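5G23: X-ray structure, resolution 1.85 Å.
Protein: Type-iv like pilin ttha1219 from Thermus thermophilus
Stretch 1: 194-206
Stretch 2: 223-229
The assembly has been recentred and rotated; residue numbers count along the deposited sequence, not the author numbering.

Stretch 1 (194-206) TPGSTLSYPPGLT
Stretch 2 (223-229) AEKLWIV

Residues 223-229 form part of a longer β-strand, and residues 194-206 lie along one of its faces as an irregular loop. The two run in the same direction: P195 CA is 7.3 Å from E224 CA, L199 CA is 6.3 Å from L226 CA, and P202 CA is 8.4 Å from I228 CA. In the extended strand, E224, L226 and I228 (phi -112° to -138°, psi 130° to 162°) direct CA-to-CB toward the loop, while K225 and W227 point away. No direct backbone-to-backbone hydrogen bond joins the stretches; side chains and water make the connection.

The polar end is organised by the carboxylate of E224 (chi1 69°, chi2 -175°, chi3 -3°). Two overlapping turns present donors to it: a type II turn from T194 to S197 and a type I turn from G196 to L199. G196 N donates to E224 OE1 at 2.7 Å, nearly linearly at 176°. T198 N donates to E224 OE2 at 2.9 Å (154°), and T198 OG1, with chi1 near 71° (p), donates to the same OE2 at 2.6 Å. A carboxylate suits this site because its two oxygens can accept several donors at once; OE1 also has a partner elsewhere in the structure. S197 N lies 3.4 Å from E224 OE2 at a poor angle; S197 N is instead satisfied by T194 O at 3.0 Å, closing the first turn. S197 OG (chi1 67°, p) donates to that same T194 O at 2.8 Å. The second turn is held by a weak bond from L199 N to G196 O, 3.3 Å. Glycine is required at 196 because phi/psi of 94/-17 would jam a CB against the preceding carbonyl.

T198 also serves the strand backbone through water. Water 1 accepts from E224 N (3.0 Å) and donates to T198 OG1 (3.1 Å); water 2 donates to E224 O (2.8 Å) and to T198 OG1 (2.7 Å). Both backbone polar groups of E224 are thus satisfied.

Beyond this cluster the contact is apolar. L199 (m, t) brings CD2 to 3.7 Å from L226 CB; these branched side chains fill space between the backbones without needing polar partners. L226 (t, p) places CD2 3.9 Å from Y201 CD1 and CD1 4.3 Å from L205 CD2. Y201 (m, chi2 -88°) points CA-to-CB away, yet its ring returns obliquely. The P202 ring offers I228 (m, m) an apolar surface, CG to CD1 3.8 Å. A type II turn from P202 to L205, closed by L205 N to P202 O at 3.1 Å, brings L205 (t, p) back toward the strand.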

ATOM      1  N   THR B 194      13.824 -10.060 -20.988  1.00 23.97           N
ATOM      2  CA  THR B 194      12.773  -9.948 -21.995  1.00 24.18           C
ATOM      3  C   THR B 194      11.428  -9.604 -21.323  1.00 20.95           C
ATOM      4  O   THR B 194      10.808 -10.454 -20.683  1.00 18.72           O
ATOM      5  CB  THR B 194      12.598 -11.246 -22.830  1.00 25.77           C
ATOM      6  OG1 THR B 194      13.854 -11.550 -23.453  1.00 27.39           O
ATOM      7  CG2 THR B 194      11.566 -11.013 -23.926  1.00 26.02           C
ATOM      8  N   PRO B 195      10.991  -8.334 -21.492  1.00 20.15           N
ATOM      9  CA  PRO B 195       9.723  -7.988 -20.851  1.00 20.03           C
ATOM     10  C   PRO B 195       8.622  -8.899 -21.346  1.00 20.94           C
ATOM     11  O   PRO B 195       8.571  -9.176 -22.534  1.00 20.68           O
ATOM     12  CB  PRO B 195       9.492  -6.543 -21.303  1.00 19.66           C
ATOM     13  CG  PRO B 195      10.924  -6.008 -21.402  1.00 19.91           C
ATOM     14  CD  PRO B 195      11.618  -7.150 -22.106  1.00 20.20           C
ATOM     15  N   GLY B 196       7.730  -9.281 -20.442  1.00 20.06           N
ATOM     16  CA  GLY B 196       6.655 -10.214 -20.717  1.00 21.05           C
ATOM     17  C   GLY B 196       7.003 -11.657 -20.374  1.00 20.86           C
ATOM     18  O   GLY B 196       6.113 -12.480 -20.205  1.00 22.63           O
ATOM     19  N   SER B 197       8.285 -11.951 -20.205  1.00 21.29           N
ATOM     20  CA  SER B 197       8.713 -13.339 -20.019  1.00 22.17           C
ATOM     21  C   SER B 197       8.276 -13.935 -18.685  1.00 22.17           C
ATOM     22  O   SER B 197       8.183 -15.165 -18.570  1.00 23.96           O
ATOM     23  CB  SER B 197      10.210 -13.469 -20.214  1.00 23.71           C
ATOM     24  OG  SER B 197      10.937 -12.808 -19.221  1.00 23.29           O
ATOM     25  N   THR B 198       7.978 -13.109 -17.665  1.00 19.95           N
ATOM     26  CA  THR B 198       7.627 -13.621 -16.378  1.00 20.00           C
ATOM     27  C   THR B 198       6.143 -13.495 -16.048  1.00 20.69           C
ATOM     28  O   THR B 198       5.761 -13.634 -14.863  1.00 20.28           O
ATOM     29  CB  THR B 198       8.472 -12.987 -15.226  1.00 20.74           C
ATOM     30  OG1 THR B 198       8.094 -11.635 -15.030  1.00 18.82           O
ATOM     31  CG2 THR B 198       9.947 -13.072 -15.515  1.00 21.86           C
ATOM     32  N   LEU B 199       5.294 -13.185 -17.042  1.00 18.93           N
ATOM     33  CA  LEU B 199       3.907 -12.906 -16.735  1.00 19.07           C
ATOM     34  C   LEU B 199       3.000 -14.105 -16.909  1.00 20.56           C
ATOM     35  O   LEU B 199       3.304 -14.983 -17.716  1.00 20.67           O
ATOM     36  CB  LEU B 199       3.398 -11.754 -17.638  1.00 18.36           C
ATOM     37  CG  LEU B 199       4.269 -10.486 -17.611  1.00 17.12           C
ATOM     38  CD1 LEU B 199       3.590  -9.458 -18.510  1.00 16.42           C
ATOM     39  CD2 LEU B 199       4.431 -10.034 -16.165  1.00 16.75           C
ATOM     40  N   SER B 200       1.941 -14.141 -16.147  1.00 20.75           N
ATOM     41  CA  SER B 200       0.846 -15.094 -16.346  1.00 23.48           C
ATOM     42  C   SER B 200      -0.316 -14.292 -16.776  1.00 21.93           C
ATOM     43  O   SER B 200      -0.839 -13.516 -15.988  1.00 24.06           O
ATOM     44  CB  SER B 200       0.436 -15.771 -15.039  1.00 26.21           C
ATOM     45  OG  SER B 200       1.498 -16.544 -14.604  1.00 33.40           O
ATOM     46  N   TYR B 201      -0.723 -14.420 -18.011  1.00 20.15           N
ATOM     47  CA  TYR B 201      -1.778 -13.554 -18.505  1.00 19.75           C
ATOM     48  C   TYR B 201      -3.127 -14.168 -18.262  1.00 21.09           C
ATOM     49  O   TYR B 201      -3.330 -15.362 -18.457  1.00 22.57           O
ATOM     50  CB  TYR B 201      -1.610 -13.327 -20.002  1.00 20.13           C
ATOM     51  CG  TYR B 201      -0.391 -12.619 -20.417  1.00 20.27           C
ATOM     52  CD1 TYR B 201      -0.340 -11.231 -20.484  1.00 20.81           C
ATOM     53  CD2 TYR B 201       0.760 -13.335 -20.810  1.00 21.51           C
ATOM     54  CE1 TYR B 201       0.795 -10.569 -20.947  1.00 21.30           C
ATOM     55  CE2 TYR B 201       1.872 -12.690 -21.281  1.00 21.87           C
ATOM     56  CZ  TYR B 201       1.897 -11.321 -21.329  1.00 21.16           C
ATOM     57  OH  TYR B 201       3.059 -10.707 -21.805  1.00 23.00           O
ATOM     58  N   PRO B 202      -4.110 -13.348 -17.931  1.00 20.03           N
ATOM     59  CA  PRO B 202      -5.436 -13.835 -18.042  1.00 20.48           C
ATOM     60  C   PRO B 202      -5.914 -14.054 -19.465  1.00 20.76           C
ATOM     61  O   PRO B 202      -5.340 -13.539 -20.418  1.00 20.59           O
ATOM     62  CB  PRO B 202      -6.255 -12.693 -17.407  1.00 21.09           C
ATOM     63  CG  PRO B 202      -5.486 -11.470 -17.707  1.00 19.96           C
ATOM     64  CD  PRO B 202      -4.047 -11.892 -17.756  1.00 20.14           C
ATOM     65  N   PRO B 203      -7.035 -14.777 -19.604  1.00 22.00           N
ATOM     66  CA  PRO B 203      -7.560 -15.038 -20.923  1.00 22.51           C
ATOM     67  C   PRO B 203      -7.760 -13.786 -21.748  1.00 20.76           C
ATOM     68  O   PRO B 203      -8.391 -12.845 -21.296  1.00 21.37           O
ATOM     69  CB  PRO B 203      -8.888 -15.734 -20.630  1.00 23.24           C
ATOM     70  CG  PRO B 203      -8.683 -16.419 -19.328  1.00 23.46           C
ATOM     71  CD  PRO B 203      -7.801 -15.494 -18.555  1.00 22.95           C
ATOM     72  N   GLY B 204      -7.255 -13.802 -22.965  1.00 19.81           N
ATOM     73  CA  GLY B 204      -7.479 -12.749 -23.882  1.00 19.75           C
ATOM     74  C   GLY B 204      -6.499 -11.578 -23.779  1.00 19.16           C
ATOM     75  O   GLY B 204      -6.521 -10.731 -24.654  1.00 20.91           O
ATOM     76  N   LEU B 205      -5.646 -11.511 -22.763  1.00 17.80           N
ATOM     77  CA  LEU B 205      -4.666 -10.400 -22.648  1.00 17.69           C
ATOM     78  C   LEU B 205      -3.319 -10.813 -23.216  1.00 18.05           C
ATOM     79  O   LEU B 205      -2.817 -11.931 -22.902  1.00 18.35           O
ATOM     80  CB  LEU B 205      -4.490  -9.974 -21.194  1.00 17.13           C
ATOM     81  CG  LEU B 205      -3.615  -8.773 -20.923  1.00 16.97           C
ATOM     82  CD1 LEU B 205      -4.150  -7.492 -21.577  1.00 15.96           C
ATOM     83  CD2 LEU B 205      -3.523  -8.506 -19.439  1.00 16.54           C
ATOM     84  N   THR B 206      -2.706  -9.948 -24.029  1.00 17.30           N
ATOM     85  CA  THR B 206      -1.480 -10.274 -24.702  1.00 18.02           C
ATOM     86  C   THR B 206      -0.402  -9.152 -24.499  1.00 17.37           C
ATOM     87  O   THR B 206      -0.705  -7.975 -24.170  1.00 15.82           O
ATOM     88  CB  THR B 206      -1.722 -10.414 -26.186  1.00 19.94           C
ATOM     89  OG1 THR B 206      -2.233  -9.153 -26.665  1.00 20.91           O
ATOM     90  CG2 THR B 206      -2.687 -11.562 -26.492  1.00 21.29           C
ATOM     91  N   ALA B 223      12.948  -6.241 -13.309  1.00 16.39           N
ATOM     92  CA  ALA B 223      11.831  -7.059 -12.789  1.00 15.82           C
ATOM     93  C   ALA B 223      10.516  -6.407 -13.253  1.00 15.38           C
ATOM     94  O   ALA B 223      10.478  -5.208 -13.524  1.00 14.80           O
ATOM     95  CB  ALA B 223      11.855  -7.124 -11.300  1.00 16.35           C
ATOM     96  N   GLU B 224       9.510  -7.230 -13.393  1.00 14.63           N
ATOM     97  CA  GLU B 224       8.198  -6.761 -13.866  1.00 14.37           C
ATOM     98  C   GLU B 224       7.078  -7.375 -13.081  1.00 14.28           C
ATOM     99  O   GLU B 224       7.248  -8.372 -12.367  1.00 13.52           O
ATOM    100  CB  GLU B 224       8.029  -7.079 -15.355  1.00 15.42           C
ATOM    101  CG  GLU B 224       7.899  -8.613 -15.595  1.00 15.78           C
ATOM    102  CD  GLU B 224       7.858  -9.030 -17.037  1.00 17.64           C
ATOM    103  OE1 GLU B 224       7.879  -8.163 -17.964  1.00 18.38           O
ATOM    104  OE2 GLU B 224       7.881 -10.280 -17.255  1.00 17.69           O
ATOM    105  N   LYS B 225       5.898  -6.758 -13.157  1.00 13.99           N
ATOM    106  CA  LYS B 225       4.799  -7.284 -12.491  1.00 14.72           C
ATOM    107  C   LYS B 225       3.530  -6.933 -13.274  1.00 14.57           C
ATOM    108  O   LYS B 225       3.342  -5.805 -13.658  1.00 14.23           O
ATOM    109  CB  LYS B 225       4.683  -6.788 -11.066  1.00 15.59           C
ATOM    110  CG  LYS B 225       3.716  -7.673 -10.267  1.00 16.85           C
ATOM    111  CD  LYS B 225       3.635  -7.203  -8.851  1.00 19.31           C
ATOM    112  CE  LYS B 225       2.635  -8.022  -8.059  1.00 20.19           C
ATOM    113  NZ  LYS B 225       3.199  -9.368  -7.791  1.00 21.52           N
ATOM    114  N   LEU B 226       2.719  -7.952 -13.500  1.00 13.71           N
ATOM    115  CA  LEU B 226       1.350  -7.799 -14.032  1.00 13.70           C
ATOM    116  C   LEU B 226       0.363  -8.192 -12.945  1.00 13.90           C
ATOM    117  O   LEU B 226       0.476  -9.273 -12.366  1.00 14.31           O
ATOM    118  CB  LEU B 226       1.128  -8.689 -15.239  1.00 14.21           C
ATOM    119  CG  LEU B 226      -0.266  -8.727 -15.875  1.00 15.56           C
ATOM    120  CD1 LEU B 226      -0.564  -7.424 -16.558  1.00 16.00           C
ATOM    121  CD2 LEU B 226      -0.386  -9.864 -16.847  1.00 17.04           C
ATOM    122  N   TRP B 227      -0.661  -7.349 -12.705  1.00 13.08           N
ATOM    123  CA  TRP B 227      -1.694  -7.712 -11.774  1.00 14.09           C
ATOM    124  C   TRP B 227      -3.069  -7.238 -12.268  1.00 13.91           C
ATOM    125  O   TRP B 227      -3.137  -6.243 -12.982  1.00 12.70           O
ATOM    126  CB  TRP B 227      -1.329  -7.272 -10.358  1.00 14.56           C
ATOM    127  CG  TRP B 227      -1.354  -5.798 -10.058  1.00 15.00           C
ATOM    128  CD1 TRP B 227      -2.233  -5.223  -9.277  1.00 16.62           C
ATOM    129  CD2 TRP B 227      -0.419  -4.797 -10.419  1.00 14.65           C
ATOM    130  NE1 TRP B 227      -1.992  -3.902  -9.155  1.00 16.82           N
ATOM    131  CE2 TRP B 227      -0.859  -3.609  -9.855  1.00 15.88           C
ATOM    132  CE3 TRP B 227       0.720  -4.765 -11.241  1.00 14.99           C
ATOM    133  CZ2 TRP B 227      -0.200  -2.403 -10.036  1.00 15.62           C
ATOM    134  CZ3 TRP B 227       1.439  -3.584 -11.367  1.00 14.83           C
ATOM    135  CH2 TRP B 227       0.965  -2.392 -10.785  1.00 15.26           C
ATOM    136  N   ILE B 228      -4.095  -7.975 -11.882  1.00 13.95           N
ATOM    137  CA  ILE B 228      -5.438  -7.739 -12.301  1.00 14.47           C
ATOM    138  C   ILE B 228      -6.225  -7.270 -11.112  1.00 15.93           C
ATOM    139  O   ILE B 228      -6.137  -7.845 -10.036  1.00 16.73           O
ATOM    140  CB  ILE B 228      -6.104  -9.022 -12.790  1.00 15.57           C
ATOM    141  CG1 ILE B 228      -5.256  -9.694 -13.837  1.00 15.54           C
ATOM    142  CG2 ILE B 228      -7.503  -8.657 -13.281  1.00 16.55           C
ATOM    143  CD1 ILE B 228      -4.873  -8.811 -15.030  1.00 15.57           C
ATOM    144  N   VAL B 229      -6.938  -6.177 -11.289  1.00 16.43           N
ATOM    145  CA  VAL B 229      -7.785  -5.565 -10.260  1.00 17.42           C
ATOM    146  C   VAL B 229      -9.220  -5.595 -10.703  1.00 19.34           C
ATOM    147  O   VAL B 229      -9.547  -5.026 -11.755  1.00 18.25           O
ATOM    148  CB  VAL B 229      -7.390  -4.110 -10.032  1.00 17.92           C
ATOM    149  CG1 VAL B 229      -8.208  -3.562  -8.884  1.00 19.85           C
ATOM    150  CG2 VAL B 229      -5.920  -3.996  -9.648  1.00 17.91           C
TER
HETATM  151  O   HOH W   1      10.167 -10.196 -13.174  1.00 16.74           O
HETATM  152  O   HOH W   2       6.455 -10.982 -12.956  1.00 18.31           O